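Rho GTPase-activating protein 27 (Homo sapiens, PDB 3PP2) probably converts the Rho-type GTPases CDC42 and RAC1 to their inactive GDP-bound state and may act in clathrin-mediated endocytosis, its pleckstrin homology domain forming this chain. Local coordinates at residues A11-R16 / W31-T36; R16-D21 / D97-L102. All coordinates share one frame; numbering follows the deposited sequence.

Contact 1 (A11-R16 / W31-T36); sequences AGVLHR and WSASWT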
loop_
_atom_site.group_PDB
_atom_site.type_symbol
_atom_site.label_atom_id
_atom_site.label_comp_id
_atom_site.label_asym_id
_atom_site.label_seq_id
_atom_site.Cartn_x
_atom_site.Cartn_y
_atom_site.Cartn_z
ATOM N N ALA A 11 5.445 -14.778 -0.794
ATOM C CA ALA A 11 4.246 -15.575 -0.932
ATOM C C ALA A 11 3.057 -14.749 -0.477
ATOM O O ALA A 11 3.154 -13.960 0.485
ATOM C CB ALA A 11 4.373 -16.926 -0.098
ATOM N N GLY A 12 1.939 -14.920 -1.165
ATOM C CA GLY A 12 0.721 -14.168 -0.880
ATOM C C GLY A 12 -0.425 -14.504 -1.804
ATOM O O GLY A 12 -0.230 -15.221 -2.781
ATOM N N VAL A 13 -1.628 -14.045 -1.492
ATOM C CA VAL A 13 -2.729 -14.244 -2.382
ATOM C C VAL A 13 -2.802 -13.113 -3.431
ATOM O O VAL A 13 -2.796 -11.930 -3.070
ATOM C CB VAL A 13 -4.053 -14.417 -1.621
ATOM C CG1 VAL A 13 -5.212 -14.525 -2.639
ATOM C CG2 VAL A 13 -4.013 -15.634 -0.685
ATOM N N LEU A 14 -2.872 -13.479 -4.703
ATOM C CA LEU A 14 -2.977 -12.556 -5.819
ATOM C C LEU A 14 -4.065 -13.015 -6.771
ATOM O O LEU A 14 -4.364 -14.209 -6.878
ATOM C CB LEU A 14 -1.663 -12.450 -6.608
ATOM C CG LEU A 14 -0.499 -11.829 -5.845
ATOM C CD1 LEU A 14 0.807 -11.984 -6.630
ATOM C CD2 LEU A 14 -0.784 -10.382 -5.504
ATOM N N HIS A 15 -4.596 -12.070 -7.534
ATOM C CA HIS A 15 -5.456 -12.377 -8.659
ATOM C C HIS A 15 -4.588 -12.573 -9.897
ATOM O O HIS A 15 -3.604 -11.857 -10.127
ATOM C CB HIS A 15 -6.471 -11.297 -8.863
ATOM C CG HIS A 15 -7.405 -11.171 -7.728
ATOM N ND1 HIS A 15 -8.677 -11.670 -7.761
ATOM C CD2 HIS A 15 -7.262 -10.551 -6.536
ATOM C CE1 HIS A 15 -9.278 -11.386 -6.618
ATOM N NE2 HIS A 15 -8.431 -10.726 -5.845
ATOM N N ARG A 16 -4.933 -13.555 -10.701
ATOM C CA ARG A 16 -4.186 -13.801 -11.942
ATOM C C ARG A 16 -5.035 -14.469 -12.983
ATOM O O ARG A 16 -5.970 -15.225 -12.649
ATOM C CB ARG A 16 -2.925 -14.629 -11.654
ATOM C CG ARG A 16 -3.110 -16.117 -11.487
ATOM C CD ARG A 16 -3.903 -16.447 -10.275
ATOM N NE ARG A 16 -3.975 -17.871 -9.974
ATOM C CZ ARG A 16 -4.721 -18.724 -10.632
ATOM N NH1 ARG A 16 -4.752 -20.014 -10.245
ATOM N NH2 ARG A 16 -5.464 -18.299 -11.654
ATOM N N TRP A 31 -9.855 -15.008 -14.675
ATOM C CA TRP A 31 -9.327 -14.588 -13.380
ATOM C C TRP A 31 -9.727 -15.480 -12.223
ATOM O O TRP A 31 -10.904 -15.893 -12.103
ATOM C CB TRP A 31 -9.795 -13.173 -13.025
ATOM C CG TRP A 31 -9.301 -12.048 -13.859
ATOM C CD1 TRP A 31 -10.003 -11.375 -14.831
ATOM C CD2 TRP A 31 -8.059 -11.343 -13.708
ATOM N NE1 TRP A 31 -9.257 -10.331 -15.321
ATOM C CE2 TRP A 31 -8.058 -10.288 -14.654
ATOM C CE3 TRP A 31 -6.926 -11.533 -12.907
ATOM C CZ2 TRP A 31 -6.965 -9.409 -14.802
ATOM C CZ3 TRP A 31 -5.866 -10.675 -13.043
ATOM C CH2 TRP A 31 -5.889 -9.616 -13.981
ATOM N N SER A 32 -8.778 -15.707 -11.334
ATOM C CA SER A 32 -8.992 -16.303 -10.024
ATOM C C SER A 32 -8.003 -15.708 -9.036
ATOM O O SER A 32 -6.925 -15.259 -9.452
ATOM C CB SER A 32 -8.707 -17.807 -10.064
ATOM O OG SER A 32 -9.592 -18.470 -10.892
ATOM N N ALA A 33 -8.333 -15.755 -7.753
ATOM C CA ALA A 33 -7.367 -15.469 -6.708
ATOM C C ALA A 33 -6.743 -16.752 -6.213
ATOM O O ALA A 33 -7.446 -17.731 -5.962
ATOM C CB ALA A 33 -8.025 -14.732 -5.529
ATOM N N SER A 34 -5.446 -16.781 -6.086
ATOM C CA SER A 34 -4.736 -17.927 -5.549
ATOM C C SER A 34 -3.558 -17.569 -4.732
ATOM O O SER A 34 -2.967 -16.492 -4.915
ATOM C CB SER A 34 -4.266 -18.860 -6.673
ATOM O OG SER A 34 -3.151 -18.359 -7.372
ATOM N N TRP A 35 -3.198 -18.464 -3.833
ATOM C CA TRP A 35 -1.877 -18.429 -3.258
ATOM C C TRP A 35 -0.846 -18.450 -4.389
ATOM O O TRP A 35 -1.028 -19.097 -5.433
ATOM C CB TRP A 35 -1.684 -19.641 -2.346
ATOM C CG TRP A 35 -0.477 -19.651 -1.495
ATOM C CD1 TRP A 35 0.527 -20.554 -1.508
ATOM C CD2 TRP A 35 -0.157 -18.686 -0.487
ATOM N NE1 TRP A 35 1.469 -20.210 -0.556
ATOM C CE2 TRP A 35 1.058 -19.069 0.086
ATOM C CE3 TRP A 35 -0.802 -17.542 -0.006
ATOM C CZ2 TRP A 35 1.652 -18.345 1.122
ATOM C CZ3 TRP A 35 -0.189 -16.797 1.026
ATOM C CH2 TRP A 35 1.000 -17.220 1.575
ATOM N N THR A 36 0.223 -17.698 -4.165
ATOM C CA THR A 36 1.289 -17.455 -5.123
ATOM C C THR A 36 2.581 -17.488 -4.349
ATOM O O THR A 36 2.681 -16.874 -3.285
ATOM C CB THR A 36 1.105 -16.072 -5.799
ATOM O OG1 THR A 36 -0.203 -16.003 -6.393
ATOM C CG2 THR A 36 2.144 -15.812 -6.891
HETATM O O HOH W 1 -7.814 -19.044 -12.959
#
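The indole of W35 lies with one face against the backbone of G12, whose N sits 3.6 Å above the ring plane, displaced toward the rim. V13 CG2 meets the edge of the same indole in its plane, 3.8 Å from W35 CE3. G12 CA also comes within 3.4 Å of W35 CZ3. The imidazole of H15 carries the methyl of A33 over one face, a CH-pi contact. W31 turns its edge to the backbone of H15 and R16. The R16 guanidinium has S32 CB over one face and S34 OG at its edge; R16 NE donates to S34 OG over 2.8 Å, the hydroxyl lying 19° out of the guanidinium plane. A bend at chi2 (-66°) brings R16 CD to 3.3 Å from S32 O. Between these two layers of side chains the strands pair antiparallel, G12 with T36, L14 with S34 and R16 with S32. S34 OG, while accepting from R16 NE, donates a hydrogen bond to W35 O. The buried arginine thus has a partner for each of its three nitrogens: NE the serine hydroxyl, NH2 a water shared with S32 OG, and NH1 both E67 and F46 O. This probably stabilises its charge, and small serines let it lie close to the sheet.

Contact 2 (R16-D21 / D97-L102); sequences RTKTAD and DGSEYL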
loop_
_atom_site.group_PDB
_atom_site.type_symbol
_atom_site.label_atom_id
_atom_site.label_comp_id
_atom_site.label_asym_id
_atom_site.label_seq_id
_atom_site.Cartn_x
_atom_site.Cartn_y
_atom_site.Cartn_z
ATOM N N ARG A 16 -4.933 -13.555 -10.701
ATOM C CA ARG A 16 -4.186 -13.801 -11.942
ATOM C C ARG A 16 -5.035 -14.469 -12.983
ATOM O O ARG A 16 -5.970 -15.225 -12.649
ATOM C CB ARG A 16 -2.925 -14.629 -11.654
ATOM C CG ARG A 16 -3.110 -16.117 -11.487
ATOM C CD ARG A 16 -3.903 -16.447 -10.275
ATOM N NE ARG A 16 -3.975 -17.871 -9.974
ATOM C CZ ARG A 16 -4.721 -18.724 -10.632
ATOM N NH1 ARG A 16 -4.752 -20.014 -10.245
ATOM N NH2 ARG A 16 -5.464 -18.299 -11.654
ATOM N N THR A 17 -4.673 -14.238 -14.242
ATOM C CA THR A 17 -5.226 -14.985 -15.352
ATOM C C THR A 17 -4.121 -15.220 -16.373
ATOM O O THR A 17 -3.283 -14.344 -16.605
ATOM C CB THR A 17 -6.391 -14.215 -16.042
ATOM O OG1 THR A 17 -6.899 -14.999 -17.123
ATOM C CG2 THR A 17 -6.033 -12.801 -16.556
ATOM N N LYS A 18 -4.177 -16.360 -17.027
ATOM C CA LYS A 18 -3.375 -16.597 -18.204
ATOM C C LYS A 18 -4.045 -15.852 -19.346
ATOM O O LYS A 18 -5.290 -15.705 -19.381
ATOM C CB LYS A 18 -3.288 -18.095 -18.502
ATOM C CG LYS A 18 -2.280 -18.478 -19.547
ATOM C CD LYS A 18 -2.079 -20.015 -19.579
ATOM C CE LYS A 18 -1.014 -20.407 -20.588
ATOM N NZ LYS A 18 -0.937 -21.911 -20.618
ATOM N N THR A 19 -3.219 -15.262 -20.212
ATOM C CA THR A 19 -3.716 -14.528 -21.387
ATOM C C THR A 19 -3.132 -15.031 -22.716
ATOM O O THR A 19 -3.699 -14.757 -23.760
ATOM C CB THR A 19 -3.425 -13.032 -21.262
ATOM O OG1 THR A 19 -2.034 -12.862 -20.953
ATOM C CG2 THR A 19 -4.291 -12.417 -20.166
ATOM N N ALA A 20 -2.041 -15.782 -22.690
ATOM C CA ALA A 20 -1.510 -16.409 -23.919
ATOM C C ALA A 20 -0.823 -17.710 -23.578
ATOM O O ALA A 20 -0.190 -17.824 -22.498
ATOM C CB ALA A 20 -0.557 -15.490 -24.629
ATOM N N ASP A 21 -1.012 -18.717 -24.458
ATOM C CA ASP A 21 -0.383 -20.010 -24.308
ATOM C C ASP A 21 0.667 -20.094 -25.387
ATOM O O ASP A 21 0.344 -20.195 -26.568
ATOM C CB ASP A 21 -1.423 -21.120 -24.479
ATOM C CG ASP A 21 -0.819 -22.488 -24.409
ATOM O OD1 ASP A 21 0.020 -22.701 -23.499
ATOM O OD2 ASP A 21 -1.251 -23.363 -25.201
ATOM N N ASP A 97 8.844 -18.750 -23.237
ATOM C CA ASP A 97 8.107 -19.550 -24.242
ATOM C C ASP A 97 6.918 -18.834 -24.882
ATOM O O ASP A 97 6.206 -19.434 -25.710
ATOM C CB ASP A 97 7.690 -20.909 -23.676
ATOM C CG ASP A 97 6.602 -20.826 -22.636
ATOM O OD1 ASP A 97 6.055 -19.734 -22.401
ATOM O OD2 ASP A 97 6.254 -21.900 -22.049
ATOM N N GLY A 98 6.662 -17.587 -24.465
ATOM C CA GLY A 98 5.617 -16.783 -25.044
ATOM C C GLY A 98 4.285 -16.848 -24.318
ATOM O O GLY A 98 3.332 -16.184 -24.702
ATOM N N SER A 99 4.184 -17.648 -23.281
ATOM C CA SER A 99 2.982 -17.612 -22.448
ATOM C C SER A 99 2.951 -16.288 -21.686
ATOM O O SER A 99 3.989 -15.671 -21.413
ATOM C CB SER A 99 2.942 -18.778 -21.502
ATOM O OG SER A 99 2.756 -20.004 -22.208
ATOM N N GLU A 100 1.753 -15.825 -21.425
ATOM C CA GLU A 100 1.556 -14.520 -20.820
ATOM C C GLU A 100 0.490 -14.639 -19.730
ATOM O O GLU A 100 -0.466 -15.414 -19.861
ATOM C CB GLU A 100 1.119 -13.473 -21.885
ATOM C CG GLU A 100 2.172 -13.209 -23.009
ATOM C CD GLU A 100 1.727 -12.198 -24.058
ATOM O OE1 GLU A 100 0.586 -11.693 -23.970
ATOM O OE2 GLU A 100 2.537 -11.908 -24.978
ATOM N N TYR A 101 0.665 -13.838 -18.687
ATOM C CA TYR A 101 -0.214 -13.803 -17.512
ATOM C C TYR A 101 -0.400 -12.361 -17.085
ATOM O O TYR A 101 0.513 -11.543 -17.250
ATOM C CB TYR A 101 0.403 -14.568 -16.323
ATOM C CG TYR A 101 0.717 -15.998 -16.663
ATOM C CD1 TYR A 101 -0.155 -17.031 -16.363
ATOM C CD2 TYR A 101 1.917 -16.300 -17.305
ATOM C CE1 TYR A 101 0.148 -18.326 -16.719
ATOM C CE2 TYR A 101 2.243 -17.565 -17.674
ATOM C CZ TYR A 101 1.352 -18.614 -17.370
ATOM O OH TYR A 101 1.669 -19.910 -17.750
ATOM N N LEU A 102 -1.584 -12.059 -16.570
ATOM C CA LEU A 102 -1.820 -10.837 -15.828
ATOM C C LEU A 102 -1.923 -11.157 -14.350
ATOM O O LEU A 102 -2.492 -12.187 -13.984
ATOM C CB LEU A 102 -3.078 -10.126 -16.311
ATOM C CG LEU A 102 -3.138 -9.786 -17.788
ATOM C CD1 LEU A 102 -4.495 -9.225 -18.207
ATOM C CD2 LEU A 102 -2.022 -8.908 -18.234
#
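Residues 16-21 and 97-102 meet as a buried antiparallel strand pair, joining the far half of strand 10-21 to the start of strand 100-104. T17 and L102 form a hydrogen-bonded pair in which L102 N reaches T17 O at 2.8 Å, and K18 faces Y101 in the next, non-hydrogen-bonded pair. Here the register slips by one residue, because T19 and A20 both face E100. E100 O takes two backbone donors from the same face of its carbonyl plane: T19 N at 2.8 Å, almost straight at 178°, and A20 N at 3.3 Å. T19 CG2 reaches L102 CG at 3.7 Å, crossing the leucine at about a right angle, and the small methyl of A20 packs on E100 CB; in one of two conformers, the glutamate's carboxylate makes a salt bridge with R25. The aliphatic chain of K18 crosses Y101 obliquely, CG 3.7 Å from Y101 CE1. With CG anti to the backbone N (chi1 -169°) and the rest extended, its NZ forms a 3.1 Å salt bridge to D21 OD1. An alanine at K18 would probably leave D21 without this charged mate and uncover part of the tyrosine ring. At the loop end, S99 N donates to D97 OD1 in an Asx turn. The T19-A20 doubling opposite E100 is a classic beta bulge, set in the antiparallel sheet of a pleckstrin homology domain.

Overall arrangement
Contacts 1 and 2 follow one another on strand 10-21, which pairs with strand 32-39 in 11-16 / 31-36 and with strand 100-104 in 16-21 / 97-102. Their centres lie 14 Å apart, on opposite sides of the chain's centre. R16 belongs to both: its backbone N pairs with strand 32-39, while its CA approaches L102 O. W31 joins the two directly, its CH2 touching L102 CB and its CE2 touching T17 CG2, each at 3.7 Å. The side chain of W31 is about 3 Å from a bound citric acid, probably from the crystallisation liquor. The side chain of L102 is about 6 Å from a bound citric acid. Contact 1 also reaches a second subunit through W35 and V13, whereas contact 2 stays within its own chain.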